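Local coordinates for protein exported gluconolactonase (Xanthomonas campestris pv. campestris, PDB 3DR2) that hydrolyses gluconolactone, as a calcium-binding six-bladed beta-propeller enzyme of the SMP-30/gluconolactonase family, at residues F146-R154 and L187-F195; G213-A221 and R230-P241. All coordinates share one frame; numbering follows the deposited sequence.

Contact 1 joins two blades of the six-bladed propeller, and contact 2 lies inside one of them. Residues 146-154 leave strand 144-147 of the sheet that runs from 136-138 to 182-187. Residues 187-195 cross into the next sheet and supply its first strand, 190-195. The last two strands of that sheet, 216-223 and 226-234, form the hairpin of contact 2. Contact 1 closes along the chain before contact 2 opens. Their centres are about 13 Å apart, and they touch where Leu-187 packs on Phe-220. Contact 1 holds a calcium ligand near the propeller axis, whereas contact 2 forms the blade's outer hairpin and leads by 235-241 toward the ligand Asp-242.

Contact 1: residues F146-R154 and L187-F195. With CA (calcium ion), chain D.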
loop_
_atom_site.group_PDB
_atom_site.type_symbol
_atom_site.label_atom_id
_atom_site.label_comp_id
_atom_site.label_asym_id
_atom_site.label_seq_id
_atom_site.Cartn_x
_atom_site.Cartn_y
_atom_site.Cartn_z
ATOM N N PHE A 146 1.994 19.272 -16.536
ATOM C CA PHE A 146 2.048 18.557 -15.266
ATOM C C PHE A 146 2.812 19.298 -14.182
ATOM O O PHE A 146 3.569 20.225 -14.461
ATOM C CB PHE A 146 2.644 17.162 -15.486
ATOM C CG PHE A 146 4.102 17.163 -15.887
ATOM C CD1 PHE A 146 5.101 17.081 -14.922
ATOM C CD2 PHE A 146 4.470 17.184 -17.230
ATOM C CE1 PHE A 146 6.447 17.011 -15.282
ATOM C CE2 PHE A 146 5.812 17.116 -17.607
ATOM C CZ PHE A 146 6.805 17.027 -16.629
ATOM N N THR A 147 2.581 18.890 -12.935
ATOM C CA THR A 147 3.236 19.487 -11.778
ATOM C C THR A 147 4.349 18.557 -11.301
ATOM O O THR A 147 4.226 17.330 -11.373
ATOM C CB THR A 147 2.244 19.687 -10.626
ATOM O OG1 THR A 147 1.611 18.432 -10.319
ATOM C CG2 THR A 147 1.190 20.707 -11.011
ATOM N N ASP A 148 5.427 19.144 -10.795
ATOM C CA ASP A 148 6.555 18.349 -10.346
ATOM C C ASP A 148 7.041 18.609 -8.916
ATOM O O ASP A 148 8.170 19.041 -8.705
ATOM C CB ASP A 148 7.725 18.532 -11.322
ATOM C CG ASP A 148 8.807 17.492 -11.133
ATOM O OD1 ASP A 148 10.001 17.827 -11.287
ATOM O OD2 ASP A 148 8.467 16.331 -10.835
ATOM N N PRO A 149 6.190 18.353 -7.912
ATOM C CA PRO A 149 6.606 18.569 -6.526
ATOM C C PRO A 149 7.497 17.386 -6.138
ATOM O O PRO A 149 7.566 16.398 -6.870
ATOM C CB PRO A 149 5.280 18.577 -5.775
ATOM C CG PRO A 149 4.514 17.519 -6.510
ATOM C CD PRO A 149 4.813 17.831 -7.973
ATOM N N PRO A 150 8.194 17.465 -4.994
ATOM C CA PRO A 150 9.074 16.377 -4.552
ATOM C C PRO A 150 8.444 15.336 -3.623
ATOM O O PRO A 150 9.162 14.589 -2.961
ATOM C CB PRO A 150 10.196 17.129 -3.854
ATOM C CG PRO A 150 9.429 18.193 -3.146
ATOM C CD PRO A 150 8.443 18.682 -4.201
ATOM N N PHE A 151 7.118 15.275 -3.573
ATOM C CA PHE A 151 6.458 14.317 -2.687
ATOM C C PHE A 151 6.949 12.882 -2.863
ATOM O O PHE A 151 7.145 12.162 -1.879
ATOM C CB PHE A 151 4.941 14.381 -2.880
ATOM C CG PHE A 151 4.323 15.655 -2.374
ATOM C CD1 PHE A 151 4.414 15.998 -1.027
ATOM C CD2 PHE A 151 3.658 16.517 -3.240
ATOM C CE1 PHE A 151 3.852 17.183 -0.554
ATOM C CE2 PHE A 151 3.094 17.702 -2.776
ATOM C CZ PHE A 151 3.191 18.035 -1.431
ATOM N N GLY A 152 7.157 12.471 -4.111
ATOM C CA GLY A 152 7.621 11.121 -4.385
ATOM C C GLY A 152 9.056 10.831 -3.968
ATOM O O GLY A 152 9.508 9.690 -4.049
ATOM N N LEU A 153 9.771 11.858 -3.517
ATOM C CA LEU A 153 11.163 11.697 -3.101
ATOM C C LEU A 153 11.356 11.730 -1.588
ATOM O O LEU A 153 12.480 11.579 -1.104
ATOM C CB LEU A 153 12.026 12.807 -3.703
ATOM C CG LEU A 153 12.064 12.932 -5.221
ATOM C CD1 LEU A 153 12.917 14.142 -5.611
ATOM C CD2 LEU A 153 12.631 11.657 -5.813
ATOM N N ARG A 154 10.274 11.914 -0.841
ATOM C CA ARG A 154 10.397 12.016 0.604
ATOM C C ARG A 154 9.392 11.192 1.400
ATOM O O ARG A 154 9.033 11.550 2.522
ATOM C CB ARG A 154 10.323 13.497 0.990
ATOM C CG ARG A 154 11.505 14.306 0.425
ATOM C CD ARG A 154 11.224 15.804 0.302
ATOM N NE ARG A 154 12.386 16.523 -0.232
ATOM C CZ ARG A 154 12.384 17.806 -0.590
ATOM N NH1 ARG A 154 11.280 18.532 -0.478
ATOM N NH2 ARG A 154 13.491 18.371 -1.060
ATOM N N LEU A 187 6.955 26.817 -8.443
ATOM C CA LEU A 187 6.049 27.024 -7.322
ATOM C C LEU A 187 6.553 26.268 -6.096
ATOM O O LEU A 187 7.640 25.693 -6.112
ATOM C CB LEU A 187 4.638 26.543 -7.695
ATOM C CG LEU A 187 4.009 27.080 -8.992
ATOM C CD1 LEU A 187 4.534 26.290 -10.186
ATOM C CD2 LEU A 187 2.498 26.951 -8.923
ATOM N N ASP A 188 5.759 26.278 -5.031
ATOM C CA ASP A 188 6.122 25.579 -3.805
ATOM C C ASP A 188 5.217 24.359 -3.711
ATOM O O ASP A 188 4.053 24.482 -3.333
ATOM C CB ASP A 188 5.891 26.480 -2.590
ATOM C CG ASP A 188 6.554 25.949 -1.331
ATOM O OD1 ASP A 188 6.918 24.753 -1.291
ATOM O OD2 ASP A 188 6.704 26.731 -0.369
ATOM N N HIS A 189 5.745 23.194 -4.070
ATOM C CA HIS A 189 4.970 21.957 -4.039
ATOM C C HIS A 189 3.712 22.045 -4.901
ATOM O O HIS A 189 2.592 21.834 -4.416
ATOM C CB HIS A 189 4.594 21.613 -2.598
ATOM C CG HIS A 189 5.760 21.198 -1.757
ATOM N ND1 HIS A 189 6.107 19.879 -1.562
ATOM C CD2 HIS A 189 6.685 21.932 -1.095
ATOM C CE1 HIS A 189 7.195 19.819 -0.815
ATOM N NE2 HIS A 189 7.566 21.050 -0.518
ATOM N N PRO A 190 3.880 22.369 -6.196
ATOM C CA PRO A 190 2.738 22.469 -7.107
ATOM C C PRO A 190 2.077 21.105 -7.066
ATOM O O PRO A 190 2.765 20.089 -7.019
ATOM C CB PRO A 190 3.394 22.784 -8.449
ATOM C CG PRO A 190 4.731 22.112 -8.337
ATOM C CD PRO A 190 5.149 22.497 -6.933
ATOM N N ASN A 191 0.751 21.071 -7.072
ATOM C CA ASN A 191 0.062 19.796 -6.960
ATOM C C ASN A 191 -0.953 19.554 -8.071
ATOM O O ASN A 191 -0.631 18.948 -9.094
ATOM C CB ASN A 191 -0.616 19.726 -5.590
ATOM C CG ASN A 191 -0.836 18.310 -5.128
ATOM O OD1 ASN A 191 -1.116 17.435 -5.938
ATOM N ND2 ASN A 191 -0.722 18.072 -3.825
ATOM N N GLY A 192 -2.181 20.018 -7.874
ATOM C CA GLY A 192 -3.188 19.832 -8.900
ATOM C C GLY A 192 -3.130 20.942 -9.928
ATOM O O GLY A 192 -2.485 21.965 -9.709
ATOM N N LEU A 193 -3.789 20.739 -11.061
ATOM C CA LEU A 193 -3.824 21.761 -12.097
ATOM C C LEU A 193 -4.989 21.494 -13.028
ATOM O O LEU A 193 -5.461 20.357 -13.128
ATOM C CB LEU A 193 -2.520 21.789 -12.904
ATOM C CG LEU A 193 -2.271 20.690 -13.944
ATOM C CD1 LEU A 193 -1.088 21.079 -14.828
ATOM C CD2 LEU A 193 -2.015 19.364 -13.251
ATOM N N ALA A 194 -5.447 22.549 -13.693
ATOM C CA ALA A 194 -6.563 22.468 -14.626
ATOM C C ALA A 194 -6.726 23.793 -15.365
ATOM O O ALA A 194 -6.450 24.860 -14.815
ATOM C CB ALA A 194 -7.852 22.142 -13.871
ATOM N N PHE A 195 -7.175 23.715 -16.614
ATOM C CA PHE A 195 -7.409 24.905 -17.432
ATOM C C PHE A 195 -8.852 25.361 -17.331
ATOM O O PHE A 195 -9.744 24.568 -17.033
ATOM C CB PHE A 195 -7.139 24.616 -18.913
ATOM C CG PHE A 195 -5.739 24.892 -19.346
ATOM C CD1 PHE A 195 -4.906 23.853 -19.742
ATOM C CD2 PHE A 195 -5.257 26.196 -19.385
ATOM C CE1 PHE A 195 -3.613 24.109 -20.171
ATOM C CE2 PHE A 195 -3.964 26.461 -19.813
ATOM C CZ PHE A 195 -3.141 25.416 -20.207
HETATM CA CA CA D . -2.108 15.309 -6.311
HETATM O O HOH W 1 -3.354 16.725 -7.788
HETATM O O HOH W 2 -0.799 13.883 -4.661
HETATM O O HOH W 3 -2.161 13.815 -8.199
HETATM O O HOH W 4 -4.480 14.691 -6.320
#
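The backbones of 146-154 and 187-195 come closest at Pro-149 and His-189, whose CA atoms are 4.5 Å apart, and separate to 7.4 Å between the CA atoms of Phe-146 and Leu-193. This is a seam between adjacent blades of the beta-propeller. Strand 144-147 belongs to one blade, and strand 190-195 opens the next. One hydrogen bond joins the segments: Thr-147 OG1 donates to Asn-191 O at 2.6 Å, in the carbonyl plane and on a lone pair. A chi1 of 55° sets OG1 between the backbone N and the carbonyl carbon of Thr-147, where it reaches Asn-191 O. The same turn brings the methyl Thr-147 CG2 to 4.1 Å from Leu-193 CD2. The ring of Pro-149 covers Pro-190 O, which is buried and has no polar partner in the model. Beyond Pro-149, the His-189 ring meets Phe-151 obliquely, with centroids 4.9 Å apart and planes at 50°. Pro-150 also touches the His-189 ring obliquely, and the two side chains cross at about a right angle. The carboxylate of Asp-148 takes the backbone N atoms of Asn-131 and Ser-132, in the loop before strand 136-138. The side chain of Asn-191 starts away from the seam toward the calcium ion, which Glu-48, Asn-134 and Asp-242 also bind. Thr-207 OG1 bonds to Asn-191 ND2, and Asn-191 OD1 binds the calcium ion at 2.4 Å, beside four waters.

Contact 2: residues G213-A221 and R230-P241; sequences GSVEITAFA and RRHFASVPDGLP
Phe-220 and Arg-230 lie side by side and point the same way. With CG anti to the backbone N (chi1 -171°) and the chain extended to NE, Arg-230 runs along the ring, its CD 3.4 Å from Phe-220 CE1. Phe-220 CZ sits over one face of the guanidinium, toward its rim, and the two planes are 59° apart. Arg-230 NH2 bonds to the carbonyl of Asp-186. Arg-231 turns the other way, with the Ala-219 methyl centred over one face of its guanidinium. Its NH1 bonds to Asp-229 O. These pairs belong to the antiparallel hairpin of strands 216-223 and 226-234, the outer edge of a propeller blade. A classic beta bulge interrupts it: Phe-233 N and Ala-234 N both donate to Ile-217 O, at 2.9 Å and 3.2 Å. Phe-233 and Ile-217 point the same way, and Phe-233 CD1 rests 3.8 Å from Ile-217 CG2. Pro-241 slides past Ile-217 in the opposite direction. Pro-241 CD packs tightly on Val-215 CG1, at 3.5 Å. Glu-216 OE2 lies in plane at the edge of the His-232 ring, 3.2 Å from His-232 CD2, with carboxylate and ring planes 83° apart. Ser-214 OG donates to Glu-216 OE2, and Thr-218 OG1 to the anti lone pair of Glu-216 OE1 at 2.7 Å. These bonds fix the carboxylate's rotation. At the adjacent ring atom, His-232 NE2 shares a hydrogen bond with Ser-235 OG at 2.9 Å.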
loop_
_atom_site.group_PDB
_atom_site.type_symbol
_atom_site.label_atom_id
_atom_site.label_comp_id
_atom_site.label_asym_id
_atom_site.label_seq_id
_atom_site.Cartn_x
_atom_site.Cartn_y
_atom_site.Cartn_z
ATOM N N GLY A 213 4.926 29.259 0.180
ATOM C CA GLY A 213 4.650 28.701 1.494
ATOM C C GLY A 213 3.161 28.618 1.772
ATOM O O GLY A 213 2.713 27.916 2.678
ATOM N N SER A 214 2.388 29.337 0.969
ATOM C CA SER A 214 0.943 29.369 1.108
ATOM C C SER A 214 0.293 28.117 0.524
ATOM O O SER A 214 0.723 27.620 -0.516
ATOM C CB SER A 214 0.395 30.600 0.385
ATOM O OG SER A 214 -1.014 30.680 0.487
ATOM N N VAL A 215 -0.718 27.593 1.211
ATOM C CA VAL A 215 -1.455 26.437 0.706
ATOM C C VAL A 215 -2.624 27.104 -0.001
ATOM O O VAL A 215 -3.466 27.730 0.644
ATOM C CB VAL A 215 -1.988 25.538 1.836
ATOM C CG1 VAL A 215 -2.928 24.495 1.254
ATOM C CG2 VAL A 215 -0.833 24.853 2.549
ATOM N N GLU A 216 -2.684 26.972 -1.321
ATOM C CA GLU A 216 -3.728 27.640 -2.072
ATOM C C GLU A 216 -3.853 27.115 -3.492
ATOM O O GLU A 216 -3.088 26.259 -3.937
ATOM C CB GLU A 216 -3.391 29.132 -2.173
ATOM C CG GLU A 216 -2.109 29.366 -2.985
ATOM C CD GLU A 216 -1.791 30.832 -3.243
ATOM O OE1 GLU A 216 -1.560 31.190 -4.419
ATOM O OE2 GLU A 216 -1.762 31.620 -2.277
ATOM N N ILE A 217 -4.843 27.654 -4.190
ATOM C CA ILE A 217 -5.050 27.357 -5.593
ATOM C C ILE A 217 -4.623 28.677 -6.217
ATOM O O ILE A 217 -5.140 29.745 -5.863
ATOM C CB ILE A 217 -6.520 27.086 -5.947
ATOM C CG1 ILE A 217 -6.999 25.814 -5.245
ATOM C CG2 ILE A 217 -6.662 26.929 -7.462
ATOM C CD1 ILE A 217 -8.441 25.461 -5.550
ATOM N N THR A 218 -3.655 28.600 -7.120
ATOM C CA THR A 218 -3.116 29.777 -7.784
ATOM C C THR A 218 -3.591 29.827 -9.230
ATOM O O THR A 218 -3.804 28.793 -9.853
ATOM C CB THR A 218 -1.578 29.732 -7.760
ATOM O OG1 THR A 218 -1.135 29.428 -6.431
ATOM C CG2 THR A 218 -0.993 31.065 -8.195
ATOM N N ALA A 219 -3.757 31.033 -9.760
ATOM C CA ALA A 219 -4.195 31.195 -11.137
ATOM C C ALA A 219 -3.126 31.921 -11.942
ATOM O O ALA A 219 -2.480 32.845 -11.450
ATOM C CB ALA A 219 -5.502 31.972 -11.182
ATOM N N PHE A 220 -2.941 31.481 -13.180
ATOM C CA PHE A 220 -1.962 32.073 -14.089
ATOM C C PHE A 220 -2.653 32.433 -15.392
ATOM O O PHE A 220 -3.667 31.835 -15.759
ATOM C CB PHE A 220 -0.859 31.073 -14.425
ATOM C CG PHE A 220 0.080 30.779 -13.297
ATOM C CD1 PHE A 220 1.203 31.569 -13.087
ATOM C CD2 PHE A 220 -0.121 29.667 -12.482
ATOM C CE1 PHE A 220 2.117 31.255 -12.091
ATOM C CE2 PHE A 220 0.786 29.342 -11.481
ATOM C CZ PHE A 220 1.912 30.135 -11.283
ATOM N N ALA A 221 -2.096 33.409 -16.097
ATOM C CA ALA A 221 -2.638 33.801 -17.384
ATOM C C ALA A 221 -1.819 33.040 -18.419
ATOM O O ALA A 221 -0.594 33.123 -18.426
ATOM C CB ALA A 221 -2.482 35.309 -17.597
ATOM N N ARG A 230 0.646 35.904 -12.141
ATOM C CA ARG A 230 0.428 34.946 -11.063
ATOM C C ARG A 230 -0.423 35.612 -9.979
ATOM O O ARG A 230 -0.170 36.763 -9.604
ATOM C CB ARG A 230 1.790 34.549 -10.502
ATOM C CG ARG A 230 1.830 33.414 -9.514
ATOM C CD ARG A 230 3.284 32.974 -9.446
ATOM N NE ARG A 230 3.540 31.823 -8.592
ATOM C CZ ARG A 230 4.634 31.075 -8.686
ATOM N NH1 ARG A 230 5.553 31.359 -9.602
ATOM N NH2 ARG A 230 4.816 30.054 -7.860
ATOM N N ARG A 231 -1.423 34.896 -9.475
ATOM C CA ARG A 231 -2.300 35.448 -8.448
ATOM C C ARG A 231 -3.009 34.359 -7.646
ATOM O O ARG A 231 -3.234 33.252 -8.142
ATOM C CB ARG A 231 -3.356 36.336 -9.105
ATOM C CG ARG A 231 -4.155 35.595 -10.164
ATOM C CD ARG A 231 -5.136 36.494 -10.890
ATOM N NE ARG A 231 -5.929 35.756 -11.873
ATOM C CZ ARG A 231 -5.458 35.267 -13.020
ATOM N NH1 ARG A 231 -4.182 35.427 -13.355
ATOM N NH2 ARG A 231 -6.274 34.623 -13.842
ATOM N N HIS A 232 -3.368 34.689 -6.410
ATOM C CA HIS A 232 -4.081 33.759 -5.551
ATOM C C HIS A 232 -5.512 33.674 -6.063
ATOM O O HIS A 232 -6.146 34.698 -6.311
ATOM C CB HIS A 232 -4.075 34.261 -4.105
ATOM C CG HIS A 232 -5.016 33.523 -3.202
ATOM N ND1 HIS A 232 -6.368 33.789 -3.155
ATOM C CD2 HIS A 232 -4.798 32.532 -2.305
ATOM C CE1 HIS A 232 -6.942 32.998 -2.266
ATOM N NE2 HIS A 232 -6.011 32.225 -1.736
ATOM N N PHE A 233 -6.014 32.453 -6.230
ATOM C CA PHE A 233 -7.372 32.260 -6.715
ATOM C C PHE A 233 -8.325 31.885 -5.586
ATOM O O PHE A 233 -9.401 32.465 -5.458
ATOM C CB PHE A 233 -7.409 31.188 -7.810
ATOM C CG PHE A 233 -8.801 30.795 -8.222
ATOM C CD1 PHE A 233 -9.375 29.618 -7.748
ATOM C CD2 PHE A 233 -9.552 31.617 -9.061
ATOM C CE1 PHE A 233 -10.678 29.263 -8.103
ATOM C CE2 PHE A 233 -10.861 31.270 -9.422
ATOM C CZ PHE A 233 -11.421 30.096 -8.943
ATOM N N ALA A 234 -7.937 30.913 -4.769
ATOM C CA ALA A 234 -8.794 30.514 -3.665
ATOM C C ALA A 234 -8.088 29.637 -2.655
ATOM O O ALA A 234 -7.047 29.048 -2.937
ATOM C CB ALA A 234 -10.033 29.793 -4.195
ATOM N N SER A 235 -8.669 29.576 -1.464
ATOM C CA SER A 235 -8.159 28.745 -0.385
ATOM C C SER A 235 -9.343 27.884 0.011
ATOM O O SER A 235 -10.470 28.375 0.046
ATOM C CB SER A 235 -7.737 29.594 0.822
ATOM O OG SER A 235 -6.660 30.459 0.507
ATOM N N VAL A 236 -9.118 26.603 0.273
ATOM C CA VAL A 236 -10.226 25.758 0.695
ATOM C C VAL A 236 -10.318 25.888 2.209
ATOM O O VAL A 236 -9.305 26.052 2.888
ATOM C CB VAL A 236 -10.025 24.272 0.305
ATOM C CG1 VAL A 236 -10.107 24.126 -1.205
ATOM C CG2 VAL A 236 -8.686 23.753 0.829
ATOM N N PRO A 237 -11.538 25.830 2.758
ATOM C CA PRO A 237 -11.727 25.952 4.205
ATOM C C PRO A 237 -10.868 25.013 5.046
ATOM O O PRO A 237 -10.286 25.430 6.046
ATOM C CB PRO A 237 -13.219 25.683 4.375
ATOM C CG PRO A 237 -13.795 26.238 3.108
ATOM C CD PRO A 237 -12.833 25.702 2.069
ATOM N N ASP A 238 -10.772 23.754 4.633
ATOM C CA ASP A 238 -10.002 22.781 5.396
ATOM C C ASP A 238 -9.126 21.851 4.570
ATOM O O ASP A 238 -9.492 21.442 3.470
ATOM C CB ASP A 238 -10.957 21.940 6.237
ATOM C CG ASP A 238 -11.692 22.760 7.268
ATOM O OD1 ASP A 238 -11.049 23.178 8.255
ATOM O OD2 ASP A 238 -12.909 22.994 7.089
ATOM N N GLY A 239 -7.967 21.512 5.117
ATOM C CA GLY A 239 -7.075 20.605 4.430
ATOM C C GLY A 239 -6.358 21.201 3.241
ATOM O O GLY A 239 -6.178 22.416 3.141
ATOM N N LEU A 240 -5.968 20.329 2.321
ATOM C CA LEU A 240 -5.227 20.743 1.141
ATOM C C LEU A 240 -6.001 20.664 -0.162
ATOM O O LEU A 240 -6.709 19.688 -0.411
ATOM C CB LEU A 240 -3.988 19.862 0.990
ATOM C CG LEU A 240 -3.092 19.663 2.211
ATOM C CD1 LEU A 240 -2.202 18.453 2.005
ATOM C CD2 LEU A 240 -2.279 20.913 2.444
ATOM N N PRO A 241 -5.885 21.701 -1.006
ATOM C CA PRO A 241 -6.587 21.664 -2.290
ATOM C C PRO A 241 -5.616 20.860 -3.164
ATOM O O PRO A 241 -4.770 21.419 -3.857
ATOM C CB PRO A 241 -6.666 23.139 -2.681
ATOM C CG PRO A 241 -5.423 23.716 -2.081
ATOM C CD PRO A 241 -5.362 23.050 -0.726
HETATM O O HOH W 5 -6.060 26.226 0.718
HETATM O O HOH W 6 -5.771 34.529 -16.302
#